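Local coordinates for protein gamma-glutamyltransferase 1 Threonine peptidase. MEROPS family T03 (Pseudomonas nitroreducens, PDB 7D9E) that probably transfers gamma-glutamyl groups from donors such as glutamine to acceptor amines or water, as an N-terminal nucleophile enzyme built of two kinds of subunit, at residues P35-I46 / A59-Y68; Q277-D288 / Y336-P346. One frame throughout, in Å; residues are numbered along the deposited sequence.

Interaction 1 of 2, residues P35-I46 / A59-Y68; sequences PDQYGAKVAAEI and ATAFTLAVTY
Asp36 CG and Thr67 OG1 each lie between the backbone N and the carbonyl carbon of their own residue (chi1 74° and 68°), and these matching turns bring carboxylate and hydroxyl together. Thr67 OG1 donates to Asp36 OD2 at 2.8 Å, using the syn lone pair of that oxygen. The other oxygen faces its own helix: Asp36 is the N-cap of helix 37-48, and Gly39 N reaches Asp36 OD1 at 2.8 Å in a nearly straight bond (174°). Leu64 runs alongside the carboxylate, pointing the other way, and brings CD2 to 3.4 Å from Asp36 OD1, while its CD1 abuts Pro35 CG. Pro35 CG also lies over one face of the Tyr68 ring, and a water links Pro35 O to Tyr68 OH.

Further along, the two helices form an antiparallel hairpin, their axes 8.6 Å apart. Gly39 is the close point, its CA 5.0 Å from that of Thr60; a side chain there would press on Leu64 CD2 and Thr60 CG2. Val42 CG1 packs on Ala59 CB at 3.6 Å, and Ile46 extends this apolar seam. Thr63 OG1 turns back to Ala59 O, and Thr60 OG1 to Ala56 O.

A second water donates to both Asp36 OD2 and Thr67 O, so the buried carboxylate, with donors at both oxygens, is likely to stay ionised while joining the start of one helix to the end of the other.

Interaction 2 of 2, residues Q277-D288 / Y336-P346; sequences QLIGIKEQRAAD and YIAKRAGEVNP
Gln277 opens the contact by extending its chain until NE2 lies at the edge of the Tyr336 ring, 3.7 Å from Tyr336 CE2, with the amide and ring planes inclined to each other. Both polar ends have partners beyond the pair: Gln277 NE2 donates to Leu331 O, and Tyr336 OH is bonded to Asp313. One turn on, Gly280 presents bare backbone to Ile337, whose CG2 sits 3.5 Å from Gly280 C; a CB on Gly280 would clash with that methyl. Ile281 follows as the apolar centre. Its CG2 rests on Ala341 CB at 3.8 Å and also approaches Val344 CG2, while CD1 reaches across to Arg340 CB.

This is a helix-helix crossing at -66°, with axes 8.7 Å apart, made close by Gly280 on one helix and Ala341 on the other; the CA atoms of Ile281 and Ala341 are 4.9 Å apart. Helix 297-317 packs against the Ile281 side through Ile306.

Gln284 lays its CB on Ala341 CB at the more exposed margin. Arg285, where the helix ends, bends at chi2 and chi3 (-54° and -62°), which carries the guanidinium to the C-terminal end of helix 334-343. There NH1 donates to Ala341 O at 2.8 Å, nearly in the guanidinium plane, and more weakly to Val344 O, while Val344 CG1 lies over one face. Cut back to an alanine, this position would probably leave Ala341 O with Val344 N but without its arginine donor, and Asp288 without its countercharge. Arg285 NE, at 2.6 Å, and Arg285 NH2 both bond to Asp288 OD2, a salt bridge through that one oxygen that fixes the guanidinium's rotation, while Asp288 OD1 lies against Pro346 CG.

Along the chain the two contacts come in series: the hairpin of helices 37-48 and 53-67 closes long before helix 271-284 meets helix 334-343. Their centres are 40 Å apart and their nearest atoms about 22 Å, without touching. They share no helix. Between them in the sequence come all the strands of the four-stranded antiparallel sheet, 77-84 to 260-264. Interaction 1 is the more buried and the nearer to the centre of the chain, with the Tyr68 side chain about 10 Å from the bound 6-diazenyl-5-oxo-L-norleucine. Interaction 2 lies further out, 28 Å from that centre, and joins helices late in this subunit. They are separate packing units, each also meeting the partner chain.

Interaction 1 of 2, residues P35-I46 / A59-Y68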
loop_
_atom_site.group_PDB
_atom_site.type_symbol
_atom_site.label_atom_id
_atom_site.label_comp_id
_atom_site.label_asym_id
_atom_site.label_seq_id
_atom_site.Cartn_x
_atom_site.Cartn_y
_atom_site.Cartn_z
ATOM N N PRO A 35 11.931 -2.012 -3.468
ATOM C CA PRO A 35 11.874 -3.119 -2.500
ATOM C C PRO A 35 12.740 -4.301 -2.846
ATOM O O PRO A 35 12.842 -5.222 -2.019
ATOM C CB PRO A 35 10.399 -3.504 -2.497
ATOM C CG PRO A 35 9.943 -3.189 -3.903
ATOM C CD PRO A 35 10.671 -1.882 -4.227
ATOM N N ASP A 36 13.384 -4.312 -4.012
ATOM C CA ASP A 36 14.421 -5.296 -4.283
ATOM C C ASP A 36 15.459 -4.714 -5.229
ATOM O O ASP A 36 15.311 -3.600 -5.745
ATOM C CB ASP A 36 13.869 -6.651 -4.761
ATOM C CG ASP A 36 13.341 -6.645 -6.198
ATOM O OD1 ASP A 36 13.667 -5.724 -6.990
ATOM O OD2 ASP A 36 12.626 -7.612 -6.557
ATOM N N GLN A 37 16.524 -5.486 -5.432
ATOM C CA GLN A 37 17.670 -5.017 -6.202
ATOM C C GLN A 37 17.334 -4.841 -7.676
ATOM O O GLN A 37 17.977 -4.047 -8.365
ATOM C CB GLN A 37 18.831 -5.999 -6.074
ATOM C CG GLN A 37 18.484 -7.390 -6.600
ATOM C CD GLN A 37 19.626 -8.359 -6.499
ATOM O OE1 GLN A 37 19.498 -9.422 -5.885
ATOM N NE2 GLN A 37 20.726 -8.044 -7.151
ATOM N N TYR A 38 16.357 -5.595 -8.175
ATOM C CA TYR A 38 16.001 -5.551 -9.593
ATOM C C TYR A 38 15.200 -4.312 -9.933
ATOM O O TYR A 38 15.480 -3.651 -10.937
ATOM C CB TYR A 38 15.220 -6.818 -9.921
ATOM C CG TYR A 38 15.981 -8.068 -9.541
ATOM C CD1 TYR A 38 17.157 -8.403 -10.200
ATOM C CD2 TYR A 38 15.543 -8.893 -8.508
ATOM C CE1 TYR A 38 17.868 -9.554 -9.860
ATOM C CE2 TYR A 38 16.262 -10.029 -8.149
ATOM C CZ TYR A 38 17.415 -10.347 -8.834
ATOM O OH TYR A 38 18.143 -11.481 -8.516
ATOM N N GLY A 39 14.219 -3.961 -9.103
ATOM C CA GLY A 39 13.519 -2.707 -9.313
ATOM C C GLY A 39 14.449 -1.514 -9.231
ATOM O O GLY A 39 14.315 -0.552 -9.998
ATOM N N ALA A 40 15.403 -1.557 -8.296
ATOM C CA ALA A 40 16.368 -0.473 -8.155
ATOM C C ALA A 40 17.241 -0.351 -9.398
ATOM O O ALA A 40 17.439 0.755 -9.921
ATOM C CB ALA A 40 17.230 -0.692 -6.911
ATOM N N LYS A 41 17.787 -1.478 -9.874
ATOM C CA LYS A 41 18.666 -1.447 -11.039
ATOM C C LYS A 41 17.935 -0.902 -12.259
ATOM O O LYS A 41 18.485 -0.088 -13.015
ATOM C CB LYS A 41 19.179 -2.866 -11.335
ATOM C CG LYS A 41 20.011 -2.983 -12.613
ATOM C CD LYS A 41 20.451 -4.413 -12.893
ATOM N N VAL A 42 16.689 -1.332 -12.461
ATOM C CA VAL A 42 15.939 -0.902 -13.634
ATOM C C VAL A 42 15.634 0.585 -13.556
ATOM O O VAL A 42 15.836 1.325 -14.525
ATOM C CB VAL A 42 14.659 -1.737 -13.782
ATOM C CG1 VAL A 42 13.754 -1.173 -14.848
ATOM C CG2 VAL A 42 15.026 -3.177 -14.106
ATOM N N ALA A 43 15.101 1.041 -12.420
ATOM C CA ALA A 43 14.806 2.463 -12.286
ATOM C C ALA A 43 16.049 3.292 -12.552
ATOM O O ALA A 43 15.987 4.328 -13.224
ATOM C CB ALA A 43 14.277 2.771 -10.888
ATOM N N ALA A 44 17.186 2.853 -12.026
ATOM C CA ALA A 44 18.415 3.617 -12.187
ATOM C C ALA A 44 18.856 3.647 -13.644
ATOM O O ALA A 44 19.324 4.681 -14.130
ATOM C CB ALA A 44 19.500 3.030 -11.287
ATOM N N GLU A 45 18.713 2.525 -14.353
ATOM C CA GLU A 45 19.059 2.498 -15.772
ATOM C C GLU A 45 18.194 3.465 -16.563
ATOM O O GLU A 45 18.689 4.158 -17.459
ATOM C CB GLU A 45 18.872 1.087 -16.324
ATOM C CG GLU A 45 20.096 0.204 -16.196
ATOM C CD GLU A 45 19.820 -1.235 -16.586
ATOM O OE1 GLU A 45 18.712 -1.517 -17.096
ATOM O OE2 GLU A 45 20.717 -2.083 -16.395
ATOM N N ILE A 46 16.894 3.513 -16.258
ATOM C CA ILE A 46 15.995 4.434 -16.951
ATOM C C ILE A 46 16.399 5.879 -16.684
ATOM O O ILE A 46 16.495 6.698 -17.603
ATOM C CB ILE A 46 14.534 4.174 -16.543
ATOM C CG1 ILE A 46 14.087 2.767 -16.939
ATOM C CG2 ILE A 46 13.628 5.232 -17.177
ATOM C CD1 ILE A 46 14.294 2.441 -18.407
ATOM N N ALA A 59 8.768 1.264 -15.746
ATOM C CA ALA A 59 9.680 0.139 -15.914
ATOM C C ALA A 59 9.823 -0.631 -14.605
ATOM O O ALA A 59 9.854 -1.867 -14.604
ATOM C CB ALA A 59 11.026 0.639 -16.434
ATOM N N THR A 60 9.883 0.089 -13.477
ATOM C CA THR A 60 10.063 -0.553 -12.174
ATOM C C THR A 60 8.838 -1.373 -11.781
ATOM O O THR A 60 8.963 -2.512 -11.307
ATOM C CB THR A 60 10.351 0.532 -11.136
ATOM O OG1 THR A 60 11.568 1.209 -11.475
ATOM C CG2 THR A 60 10.476 -0.077 -9.734
ATOM N N ALA A 61 7.644 -0.824 -11.998
ATOM C CA ALA A 61 6.427 -1.536 -11.634
ATOM C C ALA A 61 6.276 -2.822 -12.429
ATOM O O ALA A 61 5.860 -3.847 -11.884
ATOM C CB ALA A 61 5.214 -0.636 -11.844
ATOM N N PHE A 62 6.608 -2.801 -13.728
ATOM C CA PHE A 62 6.538 -4.064 -14.463
ATOM C C PHE A 62 7.643 -5.014 -14.027
ATOM O O PHE A 62 7.426 -6.233 -13.971
ATOM C CB PHE A 62 6.553 -3.825 -15.970
ATOM C CG PHE A 62 5.233 -3.359 -16.530
ATOM C CD1 PHE A 62 4.134 -4.190 -16.538
ATOM C CD2 PHE A 62 5.111 -2.084 -17.057
ATOM C CE1 PHE A 62 2.912 -3.763 -17.090
ATOM C CE2 PHE A 62 3.901 -1.648 -17.609
ATOM C CZ PHE A 62 2.803 -2.478 -17.596
ATOM N N THR A 63 8.824 -4.485 -13.672
ATOM C CA THR A 63 9.906 -5.351 -13.197
ATOM C C THR A 63 9.495 -6.090 -11.935
ATOM O O THR A 63 9.665 -7.313 -11.838
ATOM C CB THR A 63 11.180 -4.543 -12.952
ATOM O OG1 THR A 63 11.708 -4.109 -14.210
ATOM C CG2 THR A 63 12.246 -5.397 -12.290
ATOM N N LEU A 64 8.918 -5.370 -10.968
ATOM C CA LEU A 64 8.511 -6.010 -9.724
ATOM C C LEU A 64 7.333 -6.963 -9.906
ATOM O O LEU A 64 7.159 -7.874 -9.086
ATOM C CB LEU A 64 8.198 -4.943 -8.681
ATOM C CG LEU A 64 9.371 -4.039 -8.300
ATOM C CD1 LEU A 64 8.921 -2.840 -7.450
ATOM C CD2 LEU A 64 10.435 -4.834 -7.565
ATOM N N ALA A 65 6.524 -6.780 -10.956
ATOM C CA ALA A 65 5.487 -7.745 -11.293
ATOM C C ALA A 65 6.083 -9.093 -11.675
ATOM O O ALA A 65 5.383 -10.117 -11.620
ATOM C CB ALA A 65 4.635 -7.183 -12.426
ATOM N N VAL A 66 7.365 -9.109 -12.043
ATOM C CA VAL A 66 8.107 -10.330 -12.299
ATOM C C VAL A 66 8.888 -10.781 -11.068
ATOM O O VAL A 66 8.795 -11.938 -10.653
ATOM C CB VAL A 66 9.048 -10.133 -13.506
ATOM C CG1 VAL A 66 9.854 -11.401 -13.746
ATOM C CG2 VAL A 66 8.267 -9.735 -14.746
ATOM N N THR A 67 9.669 -9.881 -10.472
ATOM C CA THR A 67 10.631 -10.260 -9.446
ATOM C C THR A 67 10.075 -10.242 -8.035
ATOM O O THR A 67 10.730 -10.785 -7.140
ATOM C CB THR A 67 11.886 -9.369 -9.507
ATOM O OG1 THR A 67 11.544 -8.032 -9.120
ATOM C CG2 THR A 67 12.481 -9.378 -10.913
ATOM N N TYR A 68 8.888 -9.651 -7.814
ATOM C CA TYR A 68 8.482 -9.527 -6.423
ATOM C C TYR A 68 6.979 -9.977 -6.534
ATOM O O TYR A 68 6.078 -9.233 -6.133
ATOM C CB TYR A 68 8.508 -8.086 -6.041
ATOM C CG TYR A 68 8.624 -7.749 -4.565
ATOM C CD1 TYR A 68 9.882 -7.661 -4.011
ATOM C CD2 TYR A 68 7.560 -7.740 -3.706
ATOM C CE1 TYR A 68 10.075 -7.356 -2.691
ATOM C CE2 TYR A 68 7.746 -7.484 -2.338
ATOM C CZ TYR A 68 9.018 -7.304 -1.852
ATOM O OH TYR A 68 9.279 -7.062 -0.518
HETATM O O HOH W 1 11.681 -5.746 0.338
HETATM O O HOH W 2 12.667 -10.012 -5.357
#

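Interaction 2 of 2, residues Q277-D288 / Y336-P346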
loop_
_atom_site.group_PDB
_atom_site.type_symbol
_atom_site.label_atom_id
_atom_site.label_comp_id
_atom_site.label_asym_id
_atom_site.label_seq_id
_atom_site.Cartn_x
_atom_site.Cartn_y
_atom_site.Cartn_z
ATOM N N GLN A 277 -5.516 13.478 10.387
ATOM C CA GLN A 277 -5.912 13.425 11.790
ATOM C C GLN A 277 -4.724 13.135 12.701
ATOM O O GLN A 277 -4.593 13.752 13.769
ATOM C CB GLN A 277 -7.004 12.377 11.983
ATOM C CG GLN A 277 -8.322 12.775 11.318
ATOM C CD GLN A 277 -9.427 11.778 11.575
ATOM O OE1 GLN A 277 -9.196 10.686 12.075
ATOM N NE2 GLN A 277 -10.651 12.145 11.214
ATOM N N LEU A 278 -3.869 12.181 12.314
ATOM C CA LEU A 278 -2.721 11.829 13.152
ATOM C C LEU A 278 -1.792 13.023 13.322
ATOM O O LEU A 278 -1.384 13.365 14.446
ATOM C CB LEU A 278 -1.960 10.657 12.542
ATOM C CG LEU A 278 -2.670 9.306 12.612
ATOM C CD1 LEU A 278 -2.083 8.396 11.533
ATOM C CD2 LEU A 278 -2.611 8.634 13.969
ATOM N N ILE A 279 -1.441 13.674 12.210
ATOM C CA ILE A 279 -0.544 14.825 12.264
ATOM C C ILE A 279 -1.212 15.991 12.977
ATOM O O ILE A 279 -0.614 16.644 13.844
ATOM C CB ILE A 279 -0.078 15.206 10.846
ATOM C CG1 ILE A 279 0.793 14.088 10.272
ATOM C CG2 ILE A 279 0.627 16.546 10.841
ATOM C CD1 ILE A 279 1.041 14.214 8.786
ATOM N N GLY A 280 -2.475 16.248 12.650
ATOM C CA GLY A 280 -3.152 17.384 13.236
ATOM C C GLY A 280 -3.327 17.237 14.730
ATOM O O GLY A 280 -3.166 18.198 15.486
ATOM N N ILE A 281 -3.676 16.034 15.174
ATOM C CA ILE A 281 -3.873 15.811 16.597
ATOM C C ILE A 281 -2.539 15.864 17.318
ATOM O O ILE A 281 -2.431 16.431 18.410
ATOM C CB ILE A 281 -4.603 14.483 16.835
ATOM C CG1 ILE A 281 -6.059 14.614 16.361
ATOM C CG2 ILE A 281 -4.541 14.101 18.309
ATOM C CD1 ILE A 281 -6.814 13.317 16.340
ATOM N N LYS A 282 -1.499 15.261 16.737
ATOM C CA LYS A 282 -0.201 15.315 17.404
ATOM C C LYS A 282 0.266 16.754 17.575
ATOM O O LYS A 282 0.830 17.116 18.619
ATOM C CB LYS A 282 0.855 14.500 16.655
ATOM C CG LYS A 282 2.229 14.613 17.296
ATOM C CD LYS A 282 3.204 13.636 16.685
ATOM C CE LYS A 282 4.419 13.462 17.588
ATOM N NZ LYS A 282 5.105 14.766 17.793
ATOM N N GLU A 283 0.049 17.595 16.556
ATOM C CA GLU A 283 0.415 19.004 16.677
ATOM C C GLU A 283 -0.388 19.689 17.778
ATOM O O GLU A 283 0.156 20.487 18.551
ATOM C CB GLU A 283 0.232 19.726 15.343
ATOM C CG GLU A 283 1.165 19.242 14.227
ATOM C CD GLU A 283 2.577 19.813 14.295
ATOM O OE1 GLU A 283 2.783 20.972 13.867
ATOM O OE2 GLU A 283 3.489 19.085 14.741
ATOM N N GLN A 284 -1.692 19.397 17.855
ATOM C CA GLN A 284 -2.523 19.985 18.898
ATOM C C GLN A 284 -2.029 19.606 20.284
ATOM O O GLN A 284 -2.159 20.393 21.226
ATOM C CB GLN A 284 -3.961 19.499 18.717
ATOM C CG GLN A 284 -4.744 20.243 17.668
ATOM C CD GLN A 284 -4.692 21.741 17.847
ATOM O OE1 GLN A 284 -5.116 22.265 18.877
ATOM N NE2 GLN A 284 -4.138 22.439 16.861
ATOM N N ARG A 285 -1.475 18.404 20.425
ATOM C CA ARG A 285 -0.992 17.888 21.702
ATOM C C ARG A 285 0.518 18.046 21.873
ATOM O O ARG A 285 1.135 17.264 22.599
ATOM C CB ARG A 285 -1.405 16.423 21.889
ATOM C CG ARG A 285 -2.913 16.151 21.835
ATOM C CD ARG A 285 -3.681 17.029 22.818
ATOM N NE ARG A 285 -3.315 16.806 24.221
ATOM C CZ ARG A 285 -4.090 16.238 25.148
ATOM N NH1 ARG A 285 -5.331 15.850 24.876
ATOM N NH2 ARG A 285 -3.628 16.108 26.387
ATOM N N ALA A 286 1.112 19.079 21.273
ATOM C CA ALA A 286 2.560 19.238 21.330
ATOM C C ALA A 286 3.060 19.346 22.763
ATOM O O ALA A 286 4.145 18.853 23.082
ATOM C CB ALA A 286 2.995 20.473 20.540
ATOM N N ALA A 287 2.295 19.987 23.648
ATOM C CA ALA A 287 2.787 20.125 25.016
ATOM C C ALA A 287 2.952 18.764 25.690
ATOM O O ALA A 287 3.852 18.594 26.526
ATOM C CB ALA A 287 1.874 21.033 25.842
ATOM N N ASP A 288 2.106 17.791 25.350
ATOM C CA ASP A 288 2.197 16.462 25.941
ATOM C C ASP A 288 3.344 15.642 25.368
ATOM O O ASP A 288 3.831 14.729 26.045
ATOM C CB ASP A 288 0.888 15.708 25.705
ATOM C CG ASP A 288 -0.287 16.367 26.393
ATOM O OD1 ASP A 288 -0.351 16.324 27.637
ATOM O OD2 ASP A 288 -1.137 16.939 25.675
ATOM N N TYR A 336 -12.598 20.242 14.192
ATOM C CA TYR A 336 -12.848 18.848 14.533
ATOM C C TYR A 336 -11.579 18.184 15.052
ATOM O O TYR A 336 -11.600 17.472 16.063
ATOM C CB TYR A 336 -13.377 18.131 13.292
ATOM C CG TYR A 336 -13.580 16.653 13.490
ATOM C CD1 TYR A 336 -14.639 16.188 14.260
ATOM C CD2 TYR A 336 -12.718 15.738 12.938
ATOM C CE1 TYR A 336 -14.841 14.855 14.456
ATOM C CE2 TYR A 336 -12.901 14.379 13.133
ATOM C CZ TYR A 336 -13.972 13.952 13.892
ATOM O OH TYR A 336 -14.182 12.616 14.097
ATOM N N ILE A 337 -10.463 18.390 14.358
ATOM C CA ILE A 337 -9.186 17.846 14.814
ATOM C C ILE A 337 -8.864 18.338 16.223
ATOM O O ILE A 337 -8.362 17.574 17.058
ATOM C CB ILE A 337 -8.089 18.188 13.793
ATOM C CG1 ILE A 337 -8.279 17.319 12.541
ATOM C CG2 ILE A 337 -6.704 18.003 14.416
ATOM C CD1 ILE A 337 -7.512 17.799 11.325
ATOM N N ALA A 338 -9.156 19.610 16.520
ATOM C CA ALA A 338 -8.927 20.102 17.875
ATOM C C ALA A 338 -9.819 19.380 18.883
ATOM O O ALA A 338 -9.372 19.035 19.983
ATOM C CB ALA A 338 -9.162 21.612 17.944
ATOM N N LYS A 339 -11.088 19.160 18.533
ATOM C CA LYS A 339 -11.993 18.456 19.437
ATOM C C LYS A 339 -11.511 17.036 19.709
ATOM O O LYS A 339 -11.483 16.582 20.858
ATOM C CB LYS A 339 -13.412 18.445 18.858
ATOM C CG LYS A 339 -14.437 17.805 19.774
ATOM N N ARG A 340 -11.127 16.312 18.658
ATOM C CA ARG A 340 -10.676 14.938 18.849
ATOM C C ARG A 340 -9.369 14.897 19.625
ATOM O O ARG A 340 -9.150 13.983 20.427
ATOM C CB ARG A 340 -10.523 14.233 17.498
ATOM C CG ARG A 340 -11.838 14.108 16.763
ATOM C CD ARG A 340 -12.766 13.136 17.467
ATOM N NE ARG A 340 -12.631 11.765 16.972
ATOM C CZ ARG A 340 -13.301 10.728 17.462
ATOM N NH1 ARG A 340 -14.116 10.876 18.499
ATOM N NH2 ARG A 340 -13.164 9.538 16.901
ATOM N N ALA A 341 -8.490 15.878 19.396
ATOM C CA ALA A 341 -7.253 15.954 20.165
ATOM C C ALA A 341 -7.544 16.105 21.647
ATOM O O ALA A 341 -6.794 15.588 22.483
ATOM C CB ALA A 341 -6.410 17.132 19.691
ATOM N N GLY A 342 -8.620 16.809 21.993
ATOM C CA GLY A 342 -8.990 16.968 23.385
ATOM C C GLY A 342 -9.334 15.676 24.087
ATOM O O GLY A 342 -9.270 15.620 25.325
ATOM N N GLU A 343 -9.689 14.633 23.328
ATOM C CA GLU A 343 -10.057 13.350 23.910
ATOM C C GLU A 343 -8.844 12.542 24.345
ATOM O O GLU A 343 -8.982 11.632 25.171
ATOM C CB GLU A 343 -10.804 12.492 22.885
ATOM C CG GLU A 343 -12.133 13.052 22.416
ATOM C CD GLU A 343 -12.865 12.087 21.496
ATOM O OE1 GLU A 343 -12.618 10.849 21.565
ATOM O OE2 GLU A 343 -13.676 12.565 20.683
ATOM N N VAL A 344 -7.672 12.835 23.780
ATOM C CA VAL A 344 -6.473 12.067 24.080
ATOM C C VAL A 344 -6.166 12.158 25.566
ATOM O O VAL A 344 -6.096 13.251 26.145
ATOM C CB VAL A 344 -5.303 12.586 23.235
ATOM C CG1 VAL A 344 -3.971 12.032 23.751
ATOM C CG2 VAL A 344 -5.512 12.215 21.775
ATOM N N ASN A 345 -5.964 11.000 26.188
ATOM C CA ASN A 345 -5.630 10.943 27.600
ATOM C C ASN A 345 -4.141 10.652 27.732
ATOM O O ASN A 345 -3.707 9.524 27.425
ATOM C CB ASN A 345 -6.462 9.863 28.288
ATOM C CG ASN A 345 -6.286 9.860 29.790
ATOM O OD1 ASN A 345 -5.256 10.290 30.301
ATOM N ND2 ASN A 345 -7.315 9.414 30.509
ATOM N N PRO A 346 -3.323 11.619 28.158
ATOM C CA PRO A 346 -1.870 11.410 28.145
ATOM C C PRO A 346 -1.382 10.478 29.233
ATOM O O PRO A 346 -0.224 10.054 29.175
ATOM C CB PRO A 346 -1.301 12.820 28.399
ATOM C CG PRO A 346 -2.423 13.745 28.131
ATOM C CD PRO A 346 -3.633 12.985 28.619
HETATM O O HOH W 3 -10.799 11.219 14.711
#